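Local coordinates for protein enterotoxin-like toxin X (Staphylococcus aureus, PDB 5U75) that inhibits phagocytosis and killing by human neutrophils by binding sialylated glycoproteins on their surface, at residues A[116-121]-A[130-135]. Numbering follows the deposited sequence.
Sequences KGNIVI and TLESHK. With SIA (N-acetyl-alpha-neuraminic acid), chain B; GAL (beta-D-galactopyranose), chain C; FUC (alpha-L-fucopyranose), chain D.
An antiparallel beta hairpin of the beta-grasp domain pairs Ile119 with Leu131, its second strand, 128-132, carrying part of the sialyl Lewis X site. Two backbone bonds close this pair, Ile119 N to Leu131 O (2.9 Å) and Leu131 N to Ile119 O (2.7 Å). Their side chains share the face turned to helix 92-104, where Ile121 CD1 also meets Leu131 CD1.

On the other face, Asn118, Val120, Thr130 and Glu132 point together. Thr130 CG2 packs against the amide carbon CG of Asn118 at 3.5 Å. With its CG beside the backbone N (chi1 -62°), Asn118 lies alongside Glu132, and its OD1 touches Glu132 CG; amide and carboxylate planes stand nearly perpendicular (87°). A water donates to both Asn118 OD1 and Glu132 OE1, tying the carboxylate to the neighbouring strand.

Just past Glu132, the last residue of strand 128-132, Ser133 grips Gly117 O twice, through its N and, at 2.7 Å, its OG. Ser133 OG sits between backbone N and carbonyl carbon (chi1 67°), which brings it to the same oxygen as the N-H. Ser133 is the second residue of a type I turn from Glu132 to Lys135.

Thr130 OG1 donates to sialic acid O1A (2.7 Å) and Thr130 N to O1B, while Arg141 and the Lys128 carbonyl bind the same sugar. Glu132 OE2 accepts from galactose O6 and from fucose O3 (2.6 Å). The extended side chain of Lys135 brings NZ to fucose O2 at 2.9 Å and forms a salt bridge with Glu132 OE2 whose hydrogen bond is weak. Sheet-edge strand and turn thus contribute Thr130, Glu132 and Lys135 to the V-shaped sialyl Lewis X site of the C-terminal beta-grasp domain.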
ATOM      1  N   LYS A 116      12.234  -0.046   5.062  1.00 21.52           N
ATOM      2  CA  LYS A 116      12.757  -0.917   4.049  1.00 23.26           C
ATOM      3  C   LYS A 116      11.951  -2.206   4.046  1.00 20.45           C
ATOM      4  O   LYS A 116      11.272  -2.526   5.010  1.00 19.69           O
ATOM      5  CB  LYS A 116      14.257  -1.177   4.290  1.00 28.21           C
ATOM      6  CG  LYS A 116      14.589  -1.755   5.647  1.00 31.41           C
ATOM      7  CD  LYS A 116      16.068  -1.559   5.985  1.00 37.70           C
ATOM      8  CE  LYS A 116      16.482  -2.412   7.186  1.00 40.11           C
ATOM      9  NZ  LYS A 116      17.499  -1.739   8.038  1.00 43.45           N
ATOM     10  N   GLY A 117      12.008  -2.916   2.934  1.00 18.87           N
ATOM     11  CA  GLY A 117      11.264  -4.143   2.750  1.00 17.97           C
ATOM     12  C   GLY A 117      10.221  -3.965   1.660  1.00 17.20           C
ATOM     13  O   GLY A 117       9.921  -2.847   1.211  1.00 17.45           O
ATOM     14  N   ASN A 118       9.670  -5.080   1.242  1.00 17.45           N
ATOM     15  CA  ASN A 118       8.748  -5.091   0.124  1.00 17.34           C
ATOM     16  C   ASN A 118       7.320  -5.295   0.535  1.00 17.58           C
ATOM     17  O   ASN A 118       7.020  -6.070   1.447  1.00 16.55           O
ATOM     18  CB  ASN A 118       9.103  -6.185  -0.850  1.00 17.93           C
ATOM     19  CG  ASN A 118      10.475  -5.999  -1.452  1.00 19.07           C
ATOM     20  OD1 ASN A 118      10.962  -4.871  -1.582  1.00 19.87           O
ATOM     21  ND2 ASN A 118      11.116  -7.109  -1.789  1.00 20.19           N
ATOM     22  N   ILE A 119       6.444  -4.619  -0.203  1.00 16.70           N
ATOM     23  CA  ILE A 119       5.013  -4.899  -0.211  1.00 16.25           C
ATOM     24  C   ILE A 119       4.759  -5.696  -1.494  1.00 16.66           C
ATOM     25  O   ILE A 119       5.184  -5.282  -2.575  1.00 18.22           O
ATOM     26  CB  ILE A 119       4.210  -3.588  -0.210  1.00 15.60           C
ATOM     27  CG1 ILE A 119       4.587  -2.718   0.987  1.00 16.08           C
ATOM     28  CG2 ILE A 119       2.710  -3.872  -0.209  1.00 15.56           C
ATOM     29  CD1 ILE A 119       4.193  -1.258   0.827  1.00 17.35           C
ATOM     30  N   VAL A 120       4.085  -6.846  -1.401  1.00 15.98           N
ATOM     31  CA  VAL A 120       3.897  -7.709  -2.551  1.00 15.36           C
ATOM     32  C   VAL A 120       2.420  -7.927  -2.860  1.00 15.02           C
ATOM     33  O   VAL A 120       1.683  -8.420  -2.026  1.00 14.85           O
ATOM     34  CB  VAL A 120       4.604  -9.073  -2.363  1.00 15.06           C
ATOM     35  CG1 VAL A 120       4.442  -9.941  -3.608  1.00 15.39           C
ATOM     36  CG2 VAL A 120       6.085  -8.846  -2.027  1.00 15.90           C
ATOM     37  N   ILE A 121       2.013  -7.589  -4.082  1.00 15.05           N
ATOM     38  CA  ILE A 121       0.687  -7.883  -4.571  1.00 14.95           C
ATOM     39  C   ILE A 121       0.748  -9.308  -5.121  1.00 15.45           C
ATOM     40  O   ILE A 121       1.494  -9.563  -6.072  1.00 15.34           O
ATOM     41  CB  ILE A 121       0.254  -6.902  -5.693  1.00 16.00           C
ATOM     42  CG1 ILE A 121       0.398  -5.438  -5.249  1.00 16.43           C
ATOM     43  CG2 ILE A 121      -1.178  -7.193  -6.114  1.00 16.07           C
ATOM     44  CD1 ILE A 121       0.211  -4.424  -6.365  1.00 16.79           C
ATOM     45  N   THR A 130       5.950  -6.520  -7.023  1.00 16.33           N
ATOM     46  CA  THR A 130       6.716  -6.159  -5.843  1.00 16.46           C
ATOM     47  C   THR A 130       6.937  -4.657  -5.761  1.00 16.36           C
ATOM     48  O   THR A 130       7.424  -4.040  -6.706  1.00 16.88           O
ATOM     49  CB  THR A 130       8.093  -6.882  -5.811  1.00 16.51           C
ATOM     50  OG1 THR A 130       7.906  -8.290  -5.937  1.00 17.14           O
ATOM     51  CG2 THR A 130       8.833  -6.559  -4.523  1.00 17.33           C
ATOM     52  N   LEU A 131       6.562  -4.091  -4.625  1.00 16.67           N
ATOM     53  CA  LEU A 131       6.662  -2.693  -4.340  1.00 16.42           C
ATOM     54  C   LEU A 131       7.697  -2.470  -3.251  1.00 16.75           C
ATOM     55  O   LEU A 131       7.432  -2.693  -2.065  1.00 15.85           O
ATOM     56  CB  LEU A 131       5.308  -2.143  -3.886  1.00 16.74           C
ATOM     57  CG  LEU A 131       4.096  -2.561  -4.724  1.00 17.30           C
ATOM     58  CD1 LEU A 131       2.862  -1.974  -4.060  1.00 18.09           C
ATOM     59  CD2 LEU A 131       4.201  -2.106  -6.171  1.00 17.00           C
ATOM     60  N   GLU A 132       8.859  -1.975  -3.656  1.00 16.88           N
ATOM     61  CA  GLU A 132       9.928  -1.680  -2.708  1.00 17.57           C
ATOM     62  C   GLU A 132       9.608  -0.408  -1.927  1.00 18.40           C
ATOM     63  O   GLU A 132       9.470   0.668  -2.517  1.00 19.42           O
ATOM     64  CB  GLU A 132      11.256  -1.544  -3.452  1.00 18.52           C
ATOM     65  CG  GLU A 132      11.660  -2.769  -4.224  1.00 19.49           C
ATOM     66  CD  GLU A 132      13.072  -2.652  -4.768  1.00 22.21           C
ATOM     67  OE1 GLU A 132      14.000  -2.721  -3.939  1.00 22.43           O
ATOM     68  OE2 GLU A 132      13.241  -2.483  -5.998  1.00 22.08           O
ATOM     69  N   SER A 133       9.522  -0.517  -0.595  1.00 17.36           N
ATOM     70  CA  SER A 133       8.953   0.546   0.218  1.00 17.62           C
ATOM     71  C   SER A 133       9.815   1.776   0.412  1.00 17.16           C
ATOM     72  O   SER A 133       9.325   2.805   0.806  1.00 17.18           O
ATOM     73  CB  SER A 133       8.534   0.016   1.591  1.00 18.44           C
ATOM     74  OG  SER A 133       9.672  -0.371   2.351  1.00 18.20           O
ATOM     75  N   HIS A 134      11.117   1.646   0.183  1.00 19.01           N
ATOM     76  CA  HIS A 134      12.070   2.710   0.480  1.00 20.08           C
ATOM     77  C   HIS A 134      12.133   3.805  -0.600  1.00 21.48           C
ATOM     78  O   HIS A 134      12.806   4.826  -0.404  1.00 21.75           O
ATOM     79  CB  HIS A 134      13.471   2.100   0.707  1.00 19.81           C
ATOM     80  CG  HIS A 134      14.093   1.527  -0.521  1.00 20.46           C
ATOM     81  ND1 HIS A 134      13.796   0.271  -1.005  1.00 19.88           N
ATOM     82  CD2 HIS A 134      14.999   2.055  -1.380  1.00 20.39           C
ATOM     83  CE1 HIS A 134      14.511   0.040  -2.087  1.00 20.66           C
ATOM     84  NE2 HIS A 134      15.237   1.115  -2.342  1.00 20.32           N
ATOM     85  N   LYS A 135      11.435   3.602  -1.718  1.00 21.22           N
ATOM     86  CA  LYS A 135      11.463   4.528  -2.826  1.00 21.67           C
ATOM     87  C   LYS A 135      10.118   4.500  -3.558  1.00 22.36           C
ATOM     88  O   LYS A 135       9.315   3.590  -3.360  1.00 20.28           O
ATOM     89  CB  LYS A 135      12.604   4.165  -3.792  1.00 22.03           C
ATOM     90  CG  LYS A 135      12.511   2.784  -4.409  1.00 22.55           C
ATOM     91  CD  LYS A 135      13.685   2.435  -5.305  1.00 23.02           C
ATOM     92  CE  LYS A 135      13.487   1.071  -5.942  1.00 24.01           C
ATOM     93  NZ  LYS A 135      14.665   0.579  -6.710  1.00 24.67           N
TER
HETATM   94  C1  SIA B   3       8.071  -8.039  -9.531  1.00 20.40           C
HETATM   95  C2  SIA B   3       8.702  -8.361 -10.891  1.00 20.28           C
HETATM   96  C3  SIA B   3       8.738  -9.868 -11.177  1.00 19.59           C
HETATM   97  C4  SIA B   3       7.339 -10.428 -11.408  1.00 18.50           C
HETATM   98  C5  SIA B   3       6.549  -9.634 -12.461  1.00 18.32           C
HETATM   99  C6  SIA B   3       6.607  -8.153 -12.116  1.00 18.14           C
HETATM  100  C7  SIA B   3       5.982  -7.163 -13.102  1.00 18.28           C
HETATM  101  C8  SIA B   3       6.265  -5.723 -12.692  1.00 17.09           C
HETATM  102  C9  SIA B   3       5.357  -4.750 -13.428  1.00 16.96           C
HETATM  103  C10 SIA B   3       4.466 -10.096 -13.646  1.00 19.26           C
HETATM  104  C11 SIA B   3       3.062 -10.588 -13.542  1.00 18.70           C
HETATM  105  N5  SIA B   3       5.174 -10.100 -12.504  1.00 17.55           N
HETATM  106  O1A SIA B   3       8.262  -8.823  -8.580  1.00 20.55           O
HETATM  107  O1B SIA B   3       7.407  -6.967  -9.402  1.00 18.83           O
HETATM  108  O4  SIA B   3       7.362 -11.791 -11.822  1.00 18.63           O
HETATM  109  O6  SIA B   3       7.955  -7.718 -11.950  1.00 19.74           O
HETATM  110  O7  SIA B   3       6.428  -7.429 -14.447  1.00 17.26           O
HETATM  111  O8  SIA B   3       6.030  -5.534 -11.288  1.00 17.93           O
HETATM  112  O9  SIA B   3       5.900  -3.444 -13.305  1.00 16.50           O
HETATM  113  O10 SIA B   3       4.915  -9.686 -14.722  1.00 19.42           O
HETATM  114  C1  GAL C   2      11.451  -4.397 -11.552  1.00 23.65           C
HETATM  115  C2  GAL C   2      11.222  -5.890 -11.711  1.00 22.83           C
HETATM  116  C3  GAL C   2      10.145  -6.378 -10.740  1.00 21.42           C
HETATM  117  C4  GAL C   2      10.527  -5.954  -9.319  1.00 21.77           C
HETATM  118  C5  GAL C   2      10.764  -4.453  -9.229  1.00 21.68           C
HETATM  119  C6  GAL C   2      11.169  -4.064  -7.815  1.00 20.67           C
HETATM  120  O2  GAL C   2      10.864  -6.206 -13.053  1.00 21.57           O
HETATM  121  O3  GAL C   2      10.020  -7.806 -10.868  1.00 20.52           O
HETATM  122  O4  GAL C   2      11.685  -6.689  -8.935  1.00 22.03           O
HETATM  123  O5  GAL C   2      11.748  -4.045 -10.185  1.00 23.79           O
HETATM  124  O6  GAL C   2      11.369  -2.656  -7.677  1.00 19.60           O
HETATM  125  C1  FUC D   4      15.708  -2.857 -10.552  1.00 30.22           C
HETATM  126  C2  FUC D   4      15.900  -2.783  -9.039  1.00 30.23           C
HETATM  127  C3  FUC D   4      15.030  -3.813  -8.331  1.00 30.16           C
HETATM  128  C4  FUC D   4      15.318  -5.199  -8.872  1.00 31.25           C
HETATM  129  C5  FUC D   4      15.071  -5.195 -10.375  1.00 29.59           C
HETATM  130  C6  FUC D   4      15.346  -6.541 -11.023  1.00 29.11           C
HETATM  131  O2  FUC D   4      15.534  -1.495  -8.552  1.00 32.86           O
HETATM  132  O3  FUC D   4      15.264  -3.737  -6.922  1.00 29.80           O
HETATM  133  O4  FUC D   4      16.676  -5.545  -8.563  1.00 32.96           O
HETATM  134  O5  FUC D   4      15.864  -4.196 -11.018  1.00 28.47           O
HETATM  135  O   HOH W   1      13.556  -1.922   0.695  1.00 22.46           O
HETATM  136  O   HOH W   2      13.473  -3.901  -1.327  1.00 27.00           O